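Local structure of 3-ketosteroid-delta4-5alpha-dehydrogenase (Rhodococcus jostii, 4AT2) at residues A[84-89]-A[163-168]; A[221-226]-A[246-251]; A[330-335]-A[403-408]. The protein catalyses the FAD-dependent introduction of the double bond between C4 and C5 of 3-keto-5alpha-steroids, a step in bacterial steroid breakdown. One frame throughout, in Å; residues are numbered along the deposited sequence. Where two conformers were deposited one is given.

Interaction 1: residues A[84-89]-A[163-168]. With FAD (flavin-adenine dinucleotide), chain D.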
loop_
_atom_site.group_PDB
_atom_site.type_symbol
_atom_site.label_atom_id
_atom_site.label_comp_id
_atom_site.label_asym_id
_atom_site.label_seq_id
_atom_site.Cartn_x
_atom_site.Cartn_y
_atom_site.Cartn_z
ATOM N N GLY A 84 -24.358 -7.279 3.626
ATOM C CA GLY A 84 -25.285 -6.562 4.527
ATOM C C GLY A 84 -26.323 -5.740 3.779
ATOM O O GLY A 84 -27.441 -5.507 4.270
ATOM N N GLY A 85 -25.962 -5.325 2.574
ATOM C CA GLY A 85 -26.883 -4.631 1.690
ATOM C C GLY A 85 -26.720 -3.129 1.648
ATOM O O GLY A 85 -27.487 -2.455 0.958
ATOM N N PHE A 86 -25.723 -2.590 2.357
ATOM C CA PHE A 86 -25.454 -1.148 2.274
ATOM C C PHE A 86 -25.108 -0.778 0.841
ATOM O O PHE A 86 -24.341 -1.479 0.171
ATOM C CB PHE A 86 -24.256 -0.748 3.134
ATOM C CG PHE A 86 -24.546 -0.649 4.595
ATOM C CD1 PHE A 86 -25.061 0.519 5.141
ATOM C CD2 PHE A 86 -24.231 -1.704 5.440
ATOM C CE1 PHE A 86 -25.299 0.620 6.508
ATOM C CE2 PHE A 86 -24.465 -1.611 6.808
ATOM C CZ PHE A 86 -25.003 -0.447 7.339
ATOM N N ILE A 87 -25.655 0.346 0.391
ATOM C CA ILE A 87 -25.315 0.931 -0.900
ATOM C C ILE A 87 -25.034 2.403 -0.597
ATOM O O ILE A 87 -25.904 3.097 -0.067
ATOM C CB ILE A 87 -26.479 0.809 -1.914
ATOM C CG1 ILE A 87 -27.082 -0.605 -1.910
ATOM C CG2 ILE A 87 -25.990 1.190 -3.312
ATOM C CD1 ILE A 87 -28.337 -0.743 -2.758
ATOM N N TYR A 88 -23.805 2.845 -0.874
ATOM C CA TYR A 88 -23.350 4.176 -0.495
ATOM C C TYR A 88 -23.870 5.233 -1.470
ATOM O O TYR A 88 -23.324 5.417 -2.548
ATOM C CB TYR A 88 -21.809 4.224 -0.381
ATOM C CG TYR A 88 -21.358 5.417 0.422
ATOM C CD1 TYR A 88 -21.241 5.330 1.810
ATOM C CD2 TYR A 88 -21.110 6.649 -0.201
ATOM C CE1 TYR A 88 -20.868 6.431 2.560
ATOM C CE2 TYR A 88 -20.728 7.762 0.545
ATOM C CZ TYR A 88 -20.624 7.645 1.921
ATOM O OH TYR A 88 -20.280 8.737 2.672
ATOM N N LEU A 89 -24.940 5.922 -1.083
ATOM C CA LEU A 89 -25.614 6.866 -1.976
ATOM C C LEU A 89 -25.933 8.148 -1.236
ATOM O O LEU A 89 -26.087 8.136 -0.021
ATOM C CB LEU A 89 -26.905 6.245 -2.515
ATOM C CG LEU A 89 -26.761 4.906 -3.248
ATOM C CD1 LEU A 89 -28.135 4.332 -3.505
ATOM C CD2 LEU A 89 -25.990 5.070 -4.558
ATOM N N GLY A 163 -33.998 1.703 6.252
ATOM C CA GLY A 163 -33.345 1.923 4.970
ATOM C C GLY A 163 -32.141 2.843 4.970
ATOM O O GLY A 163 -31.396 2.879 3.997
ATOM N N LEU A 164 -31.940 3.600 6.047
ATOM C CA LEU A 164 -30.847 4.579 6.059
ATOM C C LEU A 164 -30.072 4.548 7.371
ATOM O O LEU A 164 -30.660 4.435 8.453
ATOM C CB LEU A 164 -31.393 5.993 5.765
ATOM C CG LEU A 164 -30.406 7.146 5.529
ATOM C CD1 LEU A 164 -29.644 6.982 4.219
ATOM C CD2 LEU A 164 -31.175 8.461 5.518
ATOM N N MET A 165 -28.748 4.631 7.263
ATOM C CA MET A 165 -27.871 4.556 8.435
ATOM C C MET A 165 -26.538 5.194 8.076
ATOM O O MET A 165 -26.117 5.123 6.925
ATOM C CB MET A 165 -27.674 3.083 8.818
ATOM C CG MET A 165 -26.914 2.840 10.106
ATOM S SD MET A 165 -26.914 1.070 10.490
ATOM C CE MET A 165 -25.645 1.015 11.748
ATOM N N TYR A 166 -25.893 5.842 9.046
ATOM C CA TYR A 166 -24.499 6.257 8.866
ATOM C C TYR A 166 -23.635 5.028 8.664
ATOM O O TYR A 166 -23.808 4.021 9.351
ATOM C CB TYR A 166 -23.978 7.055 10.068
ATOM C CG TYR A 166 -24.397 8.509 10.050
ATOM C CD1 TYR A 166 -23.741 9.431 9.225
ATOM C CD2 TYR A 166 -25.453 8.966 10.853
ATOM C CE1 TYR A 166 -24.112 10.771 9.204
ATOM C CE2 TYR A 166 -25.834 10.305 10.835
ATOM C CZ TYR A 166 -25.163 11.198 10.012
ATOM O OH TYR A 166 -25.538 12.529 9.981
ATOM N N SER A 167 -22.692 5.112 7.725
ATOM C CA SER A 167 -21.934 3.916 7.339
ATOM C C SER A 167 -20.457 4.182 7.026
ATOM O O SER A 167 -19.741 3.268 6.599
ATOM C CB SER A 167 -22.635 3.209 6.152
ATOM O OG SER A 167 -22.448 3.909 4.929
ATOM N N GLY A 168 -20.007 5.419 7.231
ATOM C CA GLY A 168 -18.638 5.792 6.865
ATOM C C GLY A 168 -17.879 6.674 7.842
ATOM O O GLY A 168 -16.754 7.090 7.546
HETATM P PA FAD D . -19.638 -10.592 -6.713
HETATM O O1A FAD D . -20.929 -10.045 -6.245
HETATM O O2A FAD D . -18.928 -11.561 -5.865
HETATM O O5B FAD D . -19.877 -11.249 -8.154
HETATM C C5B FAD D . -18.791 -11.816 -8.893
HETATM C C4B FAD D . -19.297 -13.079 -9.613
HETATM O O4B FAD D . -18.204 -13.494 -10.460
HETATM C C3B FAD D . -19.530 -14.207 -8.599
HETATM O O3B FAD D . -20.858 -14.754 -8.793
HETATM C C2B FAD D . -18.429 -15.223 -8.921
HETATM O O2B FAD D . -18.899 -16.579 -8.693
HETATM C C1B FAD D . -18.174 -14.955 -10.403
HETATM N N9A FAD D . -16.835 -15.376 -10.871
HETATM C C8A FAD D . -15.673 -15.378 -10.205
HETATM N N7A FAD D . -14.726 -15.827 -11.025
HETATM C C5A FAD D . -15.291 -16.097 -12.218
HETATM C C6A FAD D . -14.823 -16.570 -13.399
HETATM N N6A FAD D . -13.525 -16.852 -13.515
HETATM N N1A FAD D . -15.629 -16.758 -14.458
HETATM C C2A FAD D . -16.980 -16.458 -14.365
HETATM N N3A FAD D . -17.454 -15.977 -13.148
HETATM C C4A FAD D . -16.596 -15.812 -12.107
HETATM N N1 FAD D . -20.132 -4.158 0.401
HETATM C C2 FAD D . -21.041 -3.115 0.394
HETATM O O2 FAD D . -20.868 -2.178 -0.374
HETATM N N3 FAD D . -22.147 -3.136 1.256
HETATM C C4 FAD D . -22.319 -4.189 2.155
HETATM O O4 FAD D . -23.296 -4.166 2.909
HETATM C C4X FAD D . -21.395 -5.241 2.166
HETATM N N5 FAD D . -21.518 -6.269 3.041
HETATM C C5X FAD D . -20.500 -7.139 3.189
HETATM C C6 FAD D . -20.497 -8.045 4.255
HETATM C C7 FAD D . -19.455 -8.962 4.410
HETATM C C7M FAD D . -19.505 -9.852 5.502
HETATM C C8 FAD D . -18.386 -8.970 3.489
HETATM C C8M FAD D . -17.306 -9.872 3.581
HETATM C C9 FAD D . -18.398 -8.072 2.420
HETATM C C9A FAD D . -19.438 -7.140 2.279
HETATM N N10 FAD D . -19.439 -6.243 1.263
HETATM C C10 FAD D . -20.308 -5.223 1.290
HETATM C "C1'" FAD D . -18.564 -6.380 0.070
HETATM C "C2'" FAD D . -19.403 -6.813 -1.142
HETATM O "O2'" FAD D . -20.129 -7.974 -0.736
HETATM C "C3'" FAD D . -18.507 -7.154 -2.344
HETATM O "O3'" FAD D . -17.345 -6.308 -2.407
HETATM C "C4'" FAD D . -19.316 -7.024 -3.644
HETATM O "O4'" FAD D . -20.465 -7.878 -3.544
HETATM C "C5'" FAD D . -18.473 -7.445 -4.850
HETATM O "O5'" FAD D . -19.248 -7.225 -6.045
HETATM P P FAD D . -18.771 -7.868 -7.444
HETATM O O1P FAD D . -17.427 -7.398 -7.793
HETATM O O2P FAD D . -19.903 -7.705 -8.417
HETATM O O3P FAD D . -18.533 -9.426 -7.027
#
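Phe86 fits between Ser167, Met165 and the flavin of FAD. Its CB lies 3.6 Å from FAD O4. CG stands beside the backbone N and anti to the carbonyl carbon (chi1 -78°). From there CD2 also nears FAD O4, which lies in the ring plane at the edge. On the other branch CD1 and CE1 meet Ser167 CB, CE1 at 3.7 Å, on an oblique approach. CZ, the tip, is 4.0 Å from Met165 SD, a Met-aromatic contact made at the ring edge. The Phe86 side chain also comes close to the bound steroid 4-androstene-3,17-dione. The backbone of Gly84, Gly85 and Phe86 grips the flavin. Gly84 N donates to FAD N5 at 3.1 Å. Phe86 N and, weakly, Gly85 N both donate to FAD O4, and FAD N3 donates to Phe86 O at 3.0 Å. Ser167 OG bonds to Ser488 O and lies 3.6 Å from Tyr88 CD1, at the edge of that ring. Strands 87-88 and 164-165 are the outer strands of a small antiparallel sheet, with 185-186 between them. Tyr88 packs on helix 105-115 and Leu89 on helix 132-141.

Interaction 2: residues A[221-226]-A[246-251]. With FAD (flavin-adenine dinucleotide), chain D.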
loop_
_atom_site.group_PDB
_atom_site.type_symbol
_atom_site.label_atom_id
_atom_site.label_comp_id
_atom_site.label_asym_id
_atom_site.label_seq_id
_atom_site.Cartn_x
_atom_site.Cartn_y
_atom_site.Cartn_z
ATOM N N TYR A 221 -24.097 -21.121 -16.678
ATOM C CA TYR A 221 -23.489 -21.415 -15.375
ATOM C C TYR A 221 -22.348 -22.424 -15.503
ATOM O O TYR A 221 -22.111 -22.957 -16.586
ATOM C CB TYR A 221 -24.573 -21.871 -14.383
ATOM C CG TYR A 221 -25.533 -20.748 -14.060
ATOM C CD1 TYR A 221 -25.170 -19.739 -13.166
ATOM C CD2 TYR A 221 -26.780 -20.664 -14.685
ATOM C CE1 TYR A 221 -26.028 -18.690 -12.884
ATOM C CE2 TYR A 221 -27.646 -19.618 -14.401
ATOM C CZ TYR A 221 -27.260 -18.630 -13.510
ATOM O OH TYR A 221 -28.108 -17.581 -13.211
ATOM N N ASP A 222 -21.633 -22.658 -14.403
ATOM C CA ASP A 222 -20.390 -23.431 -14.410
ATOM C C ASP A 222 -19.378 -22.900 -15.428
ATOM O O ASP A 222 -18.553 -23.655 -15.946
ATOM C CB ASP A 222 -20.651 -24.927 -14.653
ATOM C CG ASP A 222 -19.499 -25.800 -14.180
ATOM O OD1 ASP A 222 -18.951 -25.520 -13.096
ATOM O OD2 ASP A 222 -19.136 -26.766 -14.888
ATOM N N MET A 223 -19.450 -21.598 -15.713
ATOM C CA MET A 223 -18.569 -20.953 -16.673
ATOM C C MET A 223 -17.405 -20.326 -15.955
ATOM O O MET A 223 -17.534 -19.217 -15.432
ATOM C CB MET A 223 -19.310 -19.829 -17.393
ATOM C CG MET A 223 -20.085 -20.267 -18.608
ATOM S SD MET A 223 -19.012 -20.489 -20.043
ATOM C CE MET A 223 -20.295 -20.757 -21.258
ATOM N N ARG A 224 -16.275 -21.025 -15.913
ATOM C CA ARG A 224 -15.081 -20.441 -15.337
ATOM C C ARG A 224 -14.268 -19.747 -16.425
ATOM O O ARG A 224 -13.524 -20.385 -17.153
ATOM C CB ARG A 224 -14.237 -21.490 -14.617
ATOM C CG ARG A 224 -13.095 -20.860 -13.818
ATOM C CD ARG A 224 -12.245 -21.898 -13.113
ATOM N NE ARG A 224 -11.507 -22.727 -14.064
ATOM C CZ ARG A 224 -10.778 -23.788 -13.729
ATOM N NH1 ARG A 224 -10.680 -24.160 -12.454
ATOM N NH2 ARG A 224 -10.144 -24.477 -14.668
ATOM N N VAL A 225 -14.415 -18.432 -16.537
ATOM C CA VAL A 225 -13.693 -17.700 -17.569
ATOM C C VAL A 225 -12.202 -17.754 -17.260
ATOM O O VAL A 225 -11.810 -17.592 -16.108
ATOM C CB VAL A 225 -14.202 -16.241 -17.689
ATOM C CG1 VAL A 225 -13.421 -15.469 -18.746
ATOM C CG2 VAL A 225 -15.683 -16.226 -18.024
ATOM N N GLN A 226 -11.388 -17.984 -18.293
ATOM C CA GLN A 226 -9.956 -18.231 -18.133
ATOM C C GLN A 226 -9.062 -17.197 -18.809
ATOM O O GLN A 226 -8.040 -16.802 -18.247
ATOM C CB GLN A 226 -9.590 -19.608 -18.693
ATOM C CG GLN A 226 -10.128 -20.786 -17.896
ATOM C CD GLN A 226 -10.051 -22.075 -18.686
ATOM O OE1 GLN A 226 -9.784 -23.144 -18.136
ATOM N NE2 GLN A 226 -10.277 -21.981 -19.984
ATOM N N LYS A 246 -15.193 -28.971 -19.997
ATOM C CA LYS A 246 -14.524 -28.770 -21.282
ATOM C C LYS A 246 -14.269 -27.302 -21.602
ATOM O O LYS A 246 -14.933 -26.409 -21.080
ATOM C CB LYS A 246 -15.263 -29.476 -22.435
ATOM C CG LYS A 246 -16.622 -28.916 -22.789
ATOM C CD LYS A 246 -17.120 -29.534 -24.092
ATOM C CE LYS A 246 -18.331 -28.790 -24.622
ATOM N NZ LYS A 246 -19.486 -28.889 -23.691
ATOM N N GLU A 247 -13.296 -27.069 -22.470
ATOM C CA GLU A 247 -13.009 -25.714 -22.931
ATOM C C GLU A 247 -14.091 -25.244 -23.893
ATOM O O GLU A 247 -14.477 -25.977 -24.813
ATOM C CB GLU A 247 -11.634 -25.629 -23.606
ATOM C CG GLU A 247 -11.370 -24.262 -24.227
ATOM C CD GLU A 247 -9.961 -24.089 -24.759
ATOM O OE1 GLU A 247 -9.004 -24.293 -23.989
ATOM O OE2 GLU A 247 -9.817 -23.720 -25.943
ATOM N N VAL A 248 -14.582 -24.025 -23.669
ATOM C CA VAL A 248 -15.541 -23.387 -24.565
ATOM C C VAL A 248 -15.043 -21.992 -24.955
ATOM O O VAL A 248 -14.281 -21.365 -24.209
ATOM C CB VAL A 248 -16.963 -23.317 -23.953
ATOM C CG1 VAL A 248 -17.520 -24.717 -23.702
ATOM C CG2 VAL A 248 -16.971 -22.502 -22.658
ATOM N N ALA A 249 -15.455 -21.514 -26.128
ATOM C CA ALA A 249 -15.147 -20.131 -26.534
ATOM C C ALA A 249 -16.446 -19.355 -26.706
ATOM O O ALA A 249 -17.405 -19.859 -27.287
ATOM C CB ALA A 249 -14.332 -20.118 -27.822
ATOM N N VAL A 250 -16.473 -18.128 -26.197
ATOM C CA VAL A 250 -17.679 -17.307 -26.235
ATOM C C VAL A 250 -17.359 -16.004 -26.951
ATOM O O VAL A 250 -16.470 -15.268 -26.522
ATOM C CB VAL A 250 -18.194 -16.997 -24.807
ATOM C CG1 VAL A 250 -19.434 -16.125 -24.877
ATOM C CG2 VAL A 250 -18.488 -18.286 -24.034
ATOM N N ARG A 251 -18.080 -15.726 -28.036
ATOM C CA ARG A 251 -17.828 -14.542 -28.852
ATOM C C ARG A 251 -18.580 -13.332 -28.317
ATOM O O ARG A 251 -19.742 -13.447 -27.934
ATOM C CB ARG A 251 -18.229 -14.786 -30.306
ATOM C CG ARG A 251 -17.646 -13.735 -31.234
ATOM C CD ARG A 251 -17.589 -14.213 -32.666
ATOM N NE ARG A 251 -18.815 -13.910 -33.393
ATOM C CZ ARG A 251 -19.082 -12.731 -33.956
ATOM N NH1 ARG A 251 -18.217 -11.723 -33.848
ATOM N NH2 ARG A 251 -20.222 -12.555 -34.615
HETATM P PA FAD D . -19.638 -10.592 -6.713
HETATM O O1A FAD D . -20.929 -10.045 -6.245
HETATM O O2A FAD D . -18.928 -11.561 -5.865
HETATM O O5B FAD D . -19.877 -11.249 -8.154
HETATM C C5B FAD D . -18.791 -11.816 -8.893
HETATM C C4B FAD D . -19.297 -13.079 -9.613
HETATM O O4B FAD D . -18.204 -13.494 -10.460
HETATM C C3B FAD D . -19.530 -14.207 -8.599
HETATM O O3B FAD D . -20.858 -14.754 -8.793
HETATM C C2B FAD D . -18.429 -15.223 -8.921
HETATM O O2B FAD D . -18.899 -16.579 -8.693
HETATM C C1B FAD D . -18.174 -14.955 -10.403
HETATM N N9A FAD D . -16.835 -15.376 -10.871
HETATM C C8A FAD D . -15.673 -15.378 -10.205
HETATM N N7A FAD D . -14.726 -15.827 -11.025
HETATM C C5A FAD D . -15.291 -16.097 -12.218
HETATM C C6A FAD D . -14.823 -16.570 -13.399
HETATM N N6A FAD D . -13.525 -16.852 -13.515
HETATM N N1A FAD D . -15.629 -16.758 -14.458
HETATM C C2A FAD D . -16.980 -16.458 -14.365
HETATM N N3A FAD D . -17.454 -15.977 -13.148
HETATM C C4A FAD D . -16.596 -15.812 -12.107
HETATM N N1 FAD D . -20.132 -4.158 0.401
HETATM C C2 FAD D . -21.041 -3.115 0.394
HETATM O O2 FAD D . -20.868 -2.178 -0.374
HETATM N N3 FAD D . -22.147 -3.136 1.256
HETATM C C4 FAD D . -22.319 -4.189 2.155
HETATM O O4 FAD D . -23.296 -4.166 2.909
HETATM C C4X FAD D . -21.395 -5.241 2.166
HETATM N N5 FAD D . -21.518 -6.269 3.041
HETATM C C5X FAD D . -20.500 -7.139 3.189
HETATM C C6 FAD D . -20.497 -8.045 4.255
HETATM C C7 FAD D . -19.455 -8.962 4.410
HETATM C C7M FAD D . -19.505 -9.852 5.502
HETATM C C8 FAD D . -18.386 -8.970 3.489
HETATM C C8M FAD D . -17.306 -9.872 3.581
HETATM C C9 FAD D . -18.398 -8.072 2.420
HETATM C C9A FAD D . -19.438 -7.140 2.279
HETATM N N10 FAD D . -19.439 -6.243 1.263
HETATM C C10 FAD D . -20.308 -5.223 1.290
HETATM C "C1'" FAD D . -18.564 -6.380 0.070
HETATM C "C2'" FAD D . -19.403 -6.813 -1.142
HETATM O "O2'" FAD D . -20.129 -7.974 -0.736
HETATM C "C3'" FAD D . -18.507 -7.154 -2.344
HETATM O "O3'" FAD D . -17.345 -6.308 -2.407
HETATM C "C4'" FAD D . -19.316 -7.024 -3.644
HETATM O "O4'" FAD D . -20.465 -7.878 -3.544
HETATM C "C5'" FAD D . -18.473 -7.445 -4.850
HETATM O "O5'" FAD D . -19.248 -7.225 -6.045
HETATM P P FAD D . -18.771 -7.868 -7.444
HETATM O O1P FAD D . -17.427 -7.398 -7.793
HETATM O O2P FAD D . -19.903 -7.705 -8.417
HETATM O O3P FAD D . -18.533 -9.426 -7.027
#
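Two flat groups lie beside the contact of Met223 with Val248 and Val250: the adenine of FAD and the guanidinium of Arg224. The guanidinium has Gln226 OE1 at its edge, in its plane. The adenine is read by backbone atoms. Val225 N donates to FAD N1A at 2.9 Å, and FAD N6A donates to Val225 O at 3.2 Å. Both bonds are fairly straight, at 160° and 162°. Met223 O comes to 3.0 Å from FAD C2A, so three successive positions of the base face this one strand. Val225 CG2 packs against the same part of the base, 3.9 Å from FAD C2A. Strands 223-230, 236-243 and 246-252 follow one another as an antiparallel meander, within a mixed sheet that 30-31 and 40-42 extend. Strand 236-243 runs between the two segments, so they share no backbone hydrogen bond and meet through side chains alone. Met223 does the bridging. Its chain bends at chi2 (-79°), which carries the thioether across toward the far strand. SD lies 3.9 Å from Val248 CG2, the two side chains crossing at about a right angle. Met223 CE meets Val250 CG2 tip to tip at 4.1 Å. Leu70 of strand 67-70 and Tyr40 of strand 40-42 touch both Met223 and Val250. Strand 67-70 belongs to the central parallel sheet, so these side chains join the meander to a core consistent with a Rossmann-type FAD-binding fold. Arg251 forms a salt bridge with Glu41 of the edge strand 40-42.

Interaction 3: residues A[330-335]-A[403-408]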
loop_
_atom_site.group_PDB
_atom_site.type_symbol
_atom_site.label_atom_id
_atom_site.label_comp_id
_atom_site.label_asym_id
_atom_site.label_seq_id
_atom_site.Cartn_x
_atom_site.Cartn_y
_atom_site.Cartn_z
ATOM N N GLY A 330 -1.203 1.152 25.841
ATOM C CA GLY A 330 -2.220 1.728 26.733
ATOM C C GLY A 330 -2.691 3.126 26.352
ATOM O O GLY A 330 -3.245 3.848 27.184
ATOM N N GLN A 331 -2.507 3.492 25.082
ATOM C CA GLN A 331 -2.826 4.842 24.587
ATOM C C GLN A 331 -4.078 4.843 23.719
ATOM O O GLN A 331 -4.255 3.953 22.891
ATOM C CB GLN A 331 -1.679 5.365 23.707
ATOM C CG GLN A 331 -0.345 5.492 24.422
ATOM C CD GLN A 331 0.823 5.605 23.455
ATOM O OE1 GLN A 331 0.723 5.222 22.292
ATOM N NE2 GLN A 331 1.936 6.123 23.932
ATOM N N ARG A 332 -4.923 5.866 23.862
ATOM C CA ARG A 332 -6.036 6.038 22.917
ATOM C C ARG A 332 -5.528 6.451 21.535
ATOM O O ARG A 332 -4.496 7.127 21.423
ATOM C CB ARG A 332 -7.049 7.058 23.444
ATOM C CG ARG A 332 -7.864 6.538 24.608
ATOM C CD ARG A 332 -8.934 7.538 25.020
ATOM N NE ARG A 332 -10.007 7.695 24.020
ATOM C CZ ARG A 332 -10.424 8.865 23.527
ATOM N NH1 ARG A 332 -9.818 10.002 23.866
ATOM N NH2 ARG A 332 -11.429 8.901 22.650
ATOM N N TYR A 333 -6.256 6.067 20.489
ATOM C CA TYR A 333 -5.798 6.350 19.110
ATOM C C TYR A 333 -6.908 6.632 18.099
ATOM O O TYR A 333 -6.620 7.062 16.980
ATOM C CB TYR A 333 -4.929 5.182 18.599
ATOM C CG TYR A 333 -5.685 3.867 18.526
ATOM C CD1 TYR A 333 -5.760 3.029 19.647
ATOM C CD2 TYR A 333 -6.304 3.449 17.338
ATOM C CE1 TYR A 333 -6.450 1.828 19.606
ATOM C CE2 TYR A 333 -7.000 2.237 17.281
ATOM C CZ TYR A 333 -7.058 1.432 18.415
ATOM O OH TYR A 333 -7.747 0.240 18.404
ATOM N N VAL A 334 -8.167 6.378 18.472
ATOM C CA VAL A 334 -9.295 6.584 17.546
ATOM C C VAL A 334 -10.552 6.985 18.346
ATOM O O VAL A 334 -10.781 6.438 19.416
ATOM C CB VAL A 334 -9.547 5.314 16.686
ATOM C CG1 VAL A 334 -9.967 4.110 17.547
ATOM C CG2 VAL A 334 -10.546 5.578 15.561
ATOM N N PRO A 335 -11.357 7.950 17.846
ATOM C CA PRO A 335 -12.605 8.195 18.578
ATOM C C PRO A 335 -13.516 6.966 18.476
ATOM O O PRO A 335 -13.675 6.388 17.392
ATOM C CB PRO A 335 -13.214 9.397 17.842
ATOM C CG PRO A 335 -12.645 9.279 16.441
ATOM C CD PRO A 335 -11.227 8.842 16.677
ATOM N N GLN A 403 -2.987 3.962 33.507
ATOM C CA GLN A 403 -3.487 4.875 34.537
ATOM C C GLN A 403 -3.497 6.312 34.040
ATOM O O GLN A 403 -4.459 7.047 34.257
ATOM C CB GLN A 403 -2.650 4.789 35.809
ATOM C CG GLN A 403 -2.751 3.459 36.545
ATOM C CD GLN A 403 -1.970 3.502 37.839
ATOM O OE1 GLN A 403 -2.349 4.204 38.787
ATOM N NE2 GLN A 403 -0.872 2.766 37.884
ATOM N N SER A 404 -2.412 6.717 33.389
ATOM C CA SER A 404 -2.312 8.093 32.911
ATOM C C SER A 404 -3.304 8.369 31.787
ATOM O O SER A 404 -3.925 9.426 31.777
ATOM C CB SER A 404 -0.885 8.441 32.480
ATOM O OG SER A 404 -0.457 7.628 31.401
ATOM N N THR A 405 -3.458 7.426 30.862
ATOM C CA THR A 405 -4.456 7.557 29.793
ATOM C C THR A 405 -5.842 7.815 30.376
ATOM O O THR A 405 -6.558 8.709 29.928
ATOM C CB THR A 405 -4.462 6.289 28.920
ATOM O OG1 THR A 405 -3.260 6.290 28.150
ATOM C CG2 THR A 405 -5.686 6.221 27.978
ATOM N N VAL A 406 -6.204 7.034 31.389
ATOM C CA VAL A 406 -7.534 7.145 31.977
ATOM C C VAL A 406 -7.661 8.431 32.804
ATOM O O VAL A 406 -8.714 9.082 32.784
ATOM C CB VAL A 406 -7.899 5.883 32.796
ATOM C CG1 VAL A 406 -9.216 6.077 33.548
ATOM C CG2 VAL A 406 -7.974 4.672 31.877
ATOM N N GLU A 407 -6.592 8.809 33.500
ATOM C CA GLU A 407 -6.624 10.050 34.305
ATOM C C GLU A 407 -6.894 11.269 33.410
ATOM O O GLU A 407 -7.758 12.098 33.724
ATOM C CB GLU A 407 -5.323 10.249 35.087
ATOM C CG GLU A 407 -5.221 9.398 36.342
ATOM C CD GLU A 407 -3.809 9.323 36.897
ATOM O OE1 GLU A 407 -2.931 10.109 36.466
ATOM O OE2 GLU A 407 -3.568 8.450 37.768
ATOM N N VAL A 408 -6.168 11.363 32.300
ATOM C CA VAL A 408 -6.292 12.509 31.387
ATOM C C VAL A 408 -7.662 12.465 30.704
ATOM O O VAL A 408 -8.365 13.484 30.631
ATOM C CB VAL A 408 -5.131 12.546 30.365
ATOM C CG1 VAL A 408 -5.337 13.644 29.308
ATOM C CG2 VAL A 408 -3.808 12.745 31.096
HETATM O O HOH W 1 -4.284 8.240 25.520
#
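Thr405 of helix 401-413 meets the loop 330-335 at Gly330 and Arg332. The helix segment opens with Gln403, whose backbone N bonds to Glu392. Ser404 follows; its OG bonds to Gly400 O, and its side chain packs on Ser404 of the second subunit. Thr405 then turns to the loop. OG1 sits beside the backbone N (chi1 -72°) and donates to Gly330 O at 2.6 Å. The donor is tilted 26° from the carbonyl plane. Ala401 O, one turn back in the helix, is a second hydrogen-bond partner of this hydroxyl, so the two carbonyls must share its one proton. A water accepts from Arg332 N at 3.0 Å and gives a weak bond to Thr405 OG1. The methyl CG2 lies 4.0 Å from Arg332 CG. The contact joins helix 401-413 to the loop between strand 324-326 and helix 340-350, beside the dimer interface: Gln331 NE2 bonds to Arg332 O of the second subunit, and the reverse bond is also made. With a valine in place of Thr405, Gly330 O would probably lose its hydroxyl donor and the water its weak link to the helix. Val406 packs on Val388 of helix 388-394. Val408 packs on Gly400 of the second subunit.

The three contacts come in series along the chain; none nests in or crosses another. Interaction 1 closes first, over 73 residues, about half of them helix and none strand. Interaction 2 follows with the shortest closure, 19 residues that hold the middle strand of its meander. Interaction 3 closes last, over 67 residues with more helix than strand and much loop. FAD joins the first two: 84-89 holds the flavin and 221-226 the adenine, although the nearest atoms of the two interactions are about 20 Å apart. Interaction 3 lies across the chain's centre from interaction 2, with centres about 56 Å apart, and ties a loop to a helix where the two subunits meet.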